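11S globulin subunit beta (Cucurbita maxima, PDB 2E9Q) serves as a nutrient reservoir in the seed, as a storage globulin of the cupin superfamily whose mature form is a hexamer. Local coordinates at residues His344-Val358 against Asp368-Gln381. Numbering follows the deposited sequence.
Sequences HSVMYATRGNARVQV and DGEVREGQVLMIPQ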
loop_
_atom_site.group_PDB
_atom_site.type_symbol
_atom_site.label_atom_id
_atom_site.label_comp_id
_atom_site.label_asym_id
_atom_site.label_seq_id
_atom_site.Cartn_x
_atom_site.Cartn_y
_atom_site.Cartn_z
ATOM N N HIS A 344 -4.346 -14.502 -1.806
ATOM C CA HIS A 344 -5.516 -15.251 -1.401
ATOM C C HIS A 344 -5.951 -15.940 -2.677
ATOM O O HIS A 344 -5.593 -15.506 -3.782
ATOM C CB HIS A 344 -6.623 -14.314 -0.917
ATOM C CG HIS A 344 -6.227 -13.475 0.252
ATOM N ND1 HIS A 344 -5.967 -14.010 1.496
ATOM C CD2 HIS A 344 -6.030 -12.141 0.365
ATOM C CE1 HIS A 344 -5.627 -13.039 2.325
ATOM N NE2 HIS A 344 -5.657 -11.895 1.663
ATOM N N SER A 345 -6.717 -17.008 -2.543
ATOM C CA SER A 345 -7.165 -17.725 -3.713
ATOM C C SER A 345 -8.665 -17.929 -3.586
ATOM O O SER A 345 -9.129 -18.700 -2.742
ATOM C CB SER A 345 -6.416 -19.058 -3.806
ATOM O OG SER A 345 -6.783 -19.779 -4.971
ATOM N N VAL A 346 -9.422 -17.228 -4.421
ATOM C CA VAL A 346 -10.873 -17.313 -4.387
ATOM C C VAL A 346 -11.400 -18.257 -5.469
ATOM O O VAL A 346 -11.552 -17.885 -6.638
ATOM C CB VAL A 346 -11.476 -15.902 -4.535
ATOM C CG1 VAL A 346 -12.960 -15.922 -4.265
ATOM C CG2 VAL A 346 -10.778 -14.951 -3.571
ATOM N N MET A 347 -11.687 -19.489 -5.054
ATOM C CA MET A 347 -12.167 -20.530 -5.960
ATOM C C MET A 347 -13.666 -20.633 -6.207
ATOM O O MET A 347 -14.451 -20.802 -5.278
ATOM C CB MET A 347 -11.669 -21.892 -5.481
ATOM C CG MET A 347 -12.246 -23.045 -6.270
ATOM S SD MET A 347 -11.618 -24.633 -5.750
ATOM C CE MET A 347 -10.015 -24.499 -6.254
ATOM N N TYR A 348 -14.055 -20.530 -7.471
ATOM C CA TYR A 348 -15.446 -20.678 -7.877
ATOM C C TYR A 348 -15.522 -21.991 -8.673
ATOM O O TYR A 348 -14.843 -22.146 -9.694
ATOM C CB TYR A 348 -15.892 -19.529 -8.775
ATOM C CG TYR A 348 -17.264 -19.747 -9.353
ATOM C CD1 TYR A 348 -18.407 -19.375 -8.649
ATOM C CD2 TYR A 348 -17.427 -20.384 -10.589
ATOM C CE1 TYR A 348 -19.686 -19.636 -9.158
ATOM C CE2 TYR A 348 -18.692 -20.644 -11.104
ATOM C CZ TYR A 348 -19.817 -20.273 -10.390
ATOM O OH TYR A 348 -21.071 -20.526 -10.910
ATOM N N ALA A 349 -16.343 -22.928 -8.211
ATOM C CA ALA A 349 -16.480 -24.216 -8.881
ATOM C C ALA A 349 -17.367 -24.095 -10.122
ATOM O O ALA A 349 -18.527 -23.703 -10.023
ATOM C CB ALA A 349 -17.055 -25.242 -7.913
ATOM N N THR A 350 -16.820 -24.422 -11.291
ATOM C CA THR A 350 -17.597 -24.321 -12.529
ATOM C C THR A 350 -18.305 -25.623 -12.881
ATOM O O THR A 350 -19.248 -25.623 -13.655
ATOM C CB THR A 350 -16.718 -23.913 -13.729
ATOM O OG1 THR A 350 -15.617 -24.820 -13.838
ATOM C CG2 THR A 350 -16.185 -22.500 -13.543
ATOM N N ARG A 351 -17.851 -26.730 -12.312
ATOM C CA ARG A 351 -18.486 -28.013 -12.587
ATOM C C ARG A 351 -18.043 -29.095 -11.623
ATOM O O ARG A 351 -16.938 -29.058 -11.103
ATOM C CB ARG A 351 -18.168 -28.470 -14.011
ATOM C CG ARG A 351 -19.383 -28.611 -14.911
ATOM C CD ARG A 351 -19.044 -29.550 -16.041
ATOM N NE ARG A 351 -18.491 -30.773 -15.476
ATOM C CZ ARG A 351 -17.365 -31.340 -15.878
ATOM N NH1 ARG A 351 -16.937 -32.453 -15.290
ATOM N NH2 ARG A 351 -16.670 -30.799 -16.867
ATOM N N GLY A 352 -18.909 -30.074 -11.396
ATOM C CA GLY A 352 -18.559 -31.166 -10.510
ATOM C C GLY A 352 -18.553 -30.808 -9.037
ATOM O O GLY A 352 -19.227 -29.873 -8.594
ATOM N N ASN A 353 -17.787 -31.565 -8.266
ATOM C CA ASN A 353 -17.685 -31.313 -6.841
ATOM C C ASN A 353 -16.412 -31.972 -6.373
ATOM O O ASN A 353 -15.837 -32.784 -7.087
ATOM C CB ASN A 353 -18.895 -31.880 -6.085
ATOM C CG ASN A 353 -18.925 -33.399 -6.073
ATOM O OD1 ASN A 353 -19.437 -34.031 -6.998
ATOM N ND2 ASN A 353 -18.358 -33.992 -5.023
ATOM N N ALA A 354 -15.960 -31.615 -5.181
ATOM C CA ALA A 354 -14.736 -32.181 -4.655
ATOM C C ALA A 354 -14.688 -32.041 -3.146
ATOM O O ALA A 354 -15.388 -31.211 -2.562
ATOM C CB ALA A 354 -13.548 -31.465 -5.264
ATOM N N ARG A 355 -13.861 -32.861 -2.517
ATOM C CA ARG A 355 -13.705 -32.776 -1.082
ATOM C C ARG A 355 -12.480 -31.904 -0.931
ATOM O O ARG A 355 -11.464 -32.134 -1.589
ATOM C CB ARG A 355 -13.440 -34.136 -0.429
ATOM C CG ARG A 355 -13.386 -34.015 1.099
ATOM C CD ARG A 355 -12.937 -35.283 1.816
ATOM N NE ARG A 355 -12.965 -35.094 3.267
ATOM C CZ ARG A 355 -12.475 -35.956 4.154
ATOM N NH1 ARG A 355 -11.908 -37.086 3.753
ATOM N NH2 ARG A 355 -12.555 -35.686 5.450
ATOM N N VAL A 356 -12.581 -30.899 -0.074
ATOM C CA VAL A 356 -11.479 -29.978 0.155
ATOM C C VAL A 356 -11.175 -29.798 1.633
ATOM O O VAL A 356 -12.088 -29.657 2.447
ATOM C CB VAL A 356 -11.797 -28.593 -0.427
ATOM C CG1 VAL A 356 -10.617 -27.658 -0.205
ATOM C CG2 VAL A 356 -12.118 -28.712 -1.909
ATOM N N GLN A 357 -9.888 -29.796 1.968
ATOM C CA GLN A 357 -9.447 -29.587 3.335
ATOM C C GLN A 357 -8.435 -28.453 3.356
ATOM O O GLN A 357 -7.548 -28.376 2.496
ATOM C CB GLN A 357 -8.812 -30.848 3.923
ATOM C CG GLN A 357 -9.776 -32.015 4.115
ATOM C CD GLN A 357 -9.285 -33.019 5.148
ATOM O OE1 GLN A 357 -8.114 -33.390 5.166
ATOM N NE2 GLN A 357 -10.189 -33.464 6.012
ATOM N N VAL A 358 -8.581 -27.571 4.339
ATOM C CA VAL A 358 -7.703 -26.425 4.499
ATOM C C VAL A 358 -7.204 -26.411 5.935
ATOM O O VAL A 358 -7.977 -26.624 6.866
ATOM C CB VAL A 358 -8.463 -25.112 4.215
ATOM C CG1 VAL A 358 -7.513 -23.930 4.312
ATOM C CG2 VAL A 358 -9.134 -25.177 2.835
ATOM N N ASP A 368 -13.344 -28.467 5.986
ATOM C CA ASP A 368 -13.268 -29.889 5.701
ATOM C C ASP A 368 -14.645 -30.289 5.207
ATOM O O ASP A 368 -15.545 -30.580 5.999
ATOM C CB ASP A 368 -12.901 -30.665 6.971
ATOM C CG ASP A 368 -12.810 -32.160 6.739
ATOM O OD1 ASP A 368 -12.683 -32.585 5.571
ATOM O OD2 ASP A 368 -12.852 -32.920 7.732
ATOM N N GLY A 369 -14.815 -30.275 3.891
ATOM C CA GLY A 369 -16.094 -30.630 3.320
ATOM C C GLY A 369 -16.105 -30.590 1.809
ATOM O O GLY A 369 -15.066 -30.684 1.162
ATOM N N GLU A 370 -17.297 -30.435 1.251
ATOM C CA GLU A 370 -17.477 -30.401 -0.186
ATOM C C GLU A 370 -17.655 -29.003 -0.745
ATOM O O GLU A 370 -18.109 -28.095 -0.057
ATOM C CB GLU A 370 -18.714 -31.212 -0.576
ATOM C CG GLU A 370 -18.606 -32.703 -0.357
ATOM C CD GLU A 370 -17.566 -33.340 -1.253
ATOM O OE1 GLU A 370 -16.467 -33.661 -0.747
ATOM O OE2 GLU A 370 -17.845 -33.509 -2.467
ATOM N N VAL A 371 -17.290 -28.860 -2.013
ATOM C CA VAL A 371 -17.457 -27.627 -2.756
ATOM C C VAL A 371 -18.135 -28.127 -4.020
ATOM O O VAL A 371 -17.628 -29.034 -4.682
ATOM C CB VAL A 371 -16.118 -26.966 -3.134
ATOM C CG1 VAL A 371 -16.388 -25.689 -3.891
ATOM C CG2 VAL A 371 -15.311 -26.657 -1.895
ATOM N N ARG A 372 -19.287 -27.558 -4.348
ATOM C CA ARG A 372 -20.013 -27.995 -5.523
ATOM C C ARG A 372 -20.152 -26.874 -6.541
ATOM O O ARG A 372 -20.036 -25.691 -6.201
ATOM C CB ARG A 372 -21.403 -28.494 -5.124
ATOM C CG ARG A 372 -21.408 -29.392 -3.905
ATOM C CD ARG A 372 -22.781 -29.997 -3.659
ATOM N NE ARG A 372 -22.850 -30.686 -2.372
ATOM C CZ ARG A 372 -21.991 -31.620 -1.964
ATOM N NH1 ARG A 372 -20.975 -31.997 -2.737
ATOM N NH2 ARG A 372 -22.150 -32.179 -0.770
ATOM N N GLU A 373 -20.401 -27.264 -7.790
ATOM C CA GLU A 373 -20.578 -26.320 -8.885
ATOM C C GLU A 373 -21.409 -25.156 -8.395
ATOM O O GLU A 373 -22.424 -25.356 -7.738
ATOM C CB GLU A 373 -21.295 -26.994 -10.065
ATOM C CG GLU A 373 -21.553 -26.076 -11.270
ATOM C CD GLU A 373 -22.784 -25.182 -11.108
ATOM O OE1 GLU A 373 -22.795 -24.074 -11.687
ATOM O OE2 GLU A 373 -23.750 -25.587 -10.419
ATOM N N GLY A 374 -20.968 -23.942 -8.709
ATOM C CA GLY A 374 -21.712 -22.766 -8.304
ATOM C C GLY A 374 -21.293 -22.189 -6.971
ATOM O O GLY A 374 -21.737 -21.103 -6.603
ATOM N N GLN A 375 -20.433 -22.900 -6.249
ATOM C CA GLN A 375 -19.991 -22.421 -4.948
ATOM C C GLN A 375 -18.607 -21.785 -4.956
ATOM O O GLN A 375 -17.796 -22.045 -5.845
ATOM C CB GLN A 375 -20.003 -23.562 -3.928
ATOM C CG GLN A 375 -21.368 -24.205 -3.701
ATOM C CD GLN A 375 -21.330 -25.223 -2.571
ATOM O OE1 GLN A 375 -20.443 -26.080 -2.517
ATOM N NE2 GLN A 375 -22.292 -25.129 -1.662
ATOM N N VAL A 376 -18.349 -20.975 -3.928
ATOM C CA VAL A 376 -17.081 -20.273 -3.754
ATOM C C VAL A 376 -16.390 -20.577 -2.419
ATOM O O VAL A 376 -17.003 -20.482 -1.359
ATOM C CB VAL A 376 -17.295 -18.746 -3.822
ATOM C CG1 VAL A 376 -15.963 -18.015 -3.567
ATOM C CG2 VAL A 376 -17.895 -18.364 -5.179
ATOM N N LEU A 377 -15.117 -20.949 -2.481
ATOM C CA LEU A 377 -14.326 -21.206 -1.288
ATOM C C LEU A 377 -13.126 -20.260 -1.356
ATOM O O LEU A 377 -12.352 -20.302 -2.306
ATOM C CB LEU A 377 -13.838 -22.655 -1.223
ATOM C CG LEU A 377 -12.909 -22.930 -0.021
ATOM C CD1 LEU A 377 -13.669 -22.764 1.298
ATOM C CD2 LEU A 377 -12.341 -24.327 -0.120
ATOM N N MET A 378 -13.000 -19.397 -0.351
ATOM C CA MET A 378 -11.923 -18.416 -0.263
ATOM C C MET A 378 -10.808 -19.067 0.527
ATOM O O MET A 378 -10.996 -19.387 1.698
ATOM C CB MET A 378 -12.442 -17.179 0.487
ATOM C CG MET A 378 -11.822 -15.827 0.133
ATOM S SD MET A 378 -10.089 -15.574 0.580
ATOM C CE MET A 378 -10.248 -15.072 2.275
ATOM N N ILE A 379 -9.664 -19.303 -0.113
ATOM C CA ILE A 379 -8.515 -19.899 0.561
ATOM C C ILE A 379 -7.517 -18.791 0.897
ATOM O O ILE A 379 -6.893 -18.212 0.003
ATOM C CB ILE A 379 -7.791 -20.913 -0.330
ATOM C CG1 ILE A 379 -8.786 -21.924 -0.910
ATOM C CG2 ILE A 379 -6.676 -21.583 0.459
ATOM C CD1 ILE A 379 -9.230 -22.979 0.057
ATOM N N PRO A 380 -7.345 -18.486 2.195
ATOM C CA PRO A 380 -6.408 -17.433 2.605
ATOM C C PRO A 380 -4.934 -17.716 2.282
ATOM O O PRO A 380 -4.486 -18.867 2.243
ATOM C CB PRO A 380 -6.635 -17.326 4.116
ATOM C CG PRO A 380 -8.046 -17.808 4.298
ATOM C CD PRO A 380 -8.123 -18.975 3.350
ATOM N N GLN A 381 -4.200 -16.632 2.060
ATOM C CA GLN A 381 -2.782 -16.673 1.788
ATOM C C GLN A 381 -2.090 -17.528 2.859
ATOM O O GLN A 381 -2.365 -17.385 4.062
ATOM C CB GLN A 381 -2.227 -15.241 1.826
ATOM C CG GLN A 381 -0.715 -15.128 1.627
ATOM C CD GLN A 381 -0.167 -13.756 2.017
ATOM O OE1 GLN A 381 1.020 -13.488 1.851
ATOM N NE2 GLN A 381 -1.033 -12.891 2.546
HETATM O O HOH W 1 -21.020 -22.006 -13.238
#
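With CG of Asp-368 anti to the backbone N (chi1 180°) and CG of Gln-357 anti to its carbonyl carbon (chi1 -66°), carboxylate and amide of this non-hydrogen-bonded pair converge. Gln-357 NE2 donates an almost straight bond of 2.7 Å to Asp-368 OD1, descending on the carboxylate from above its plane. In the modelled one of its two conformers Arg-355 adds a salt bridge to the same oxygen, NH2 to OD1 3.1 Å, on the syn lone pair. Where both donors are in place, they would restrain the carboxylate's rotation, while Gln-357 OE1 is hydrogen-bonded to the backbone N of Ala-214 of a second subunit. Nearer the corner, the bent Glu-370 side chain accepts from Asn-353 ND2 through OE2 at 2.7 Å.

These are side chains of one of two antiparallel ladders, and the pair exemplifies how a cupin jelly roll folds one chain path into two sheets. Both segments turn a corner between their two strands, one at Arg-351 and Gly-352, the other through the type II turn Arg-372 to Gln-375, so 345-350 with 376-379 and 353-358 with 370-372 belong to different sheets facing across a core. Val-358 CG2 meets Ile-379 CD1 at 3.5 Å and Val-356 CG1 meets Leu-377 CD2 at 3.8 Å, joining the sheets.

On the other side of the 345-350 ladder, Val-376 CG2 lies at the edge of the Tyr-348 ring, 3.7 Å from CD1. Tyr-348 OH is hydrogen-bonded to Arg-67 NH2 and shares a water with Glu-373 OE1.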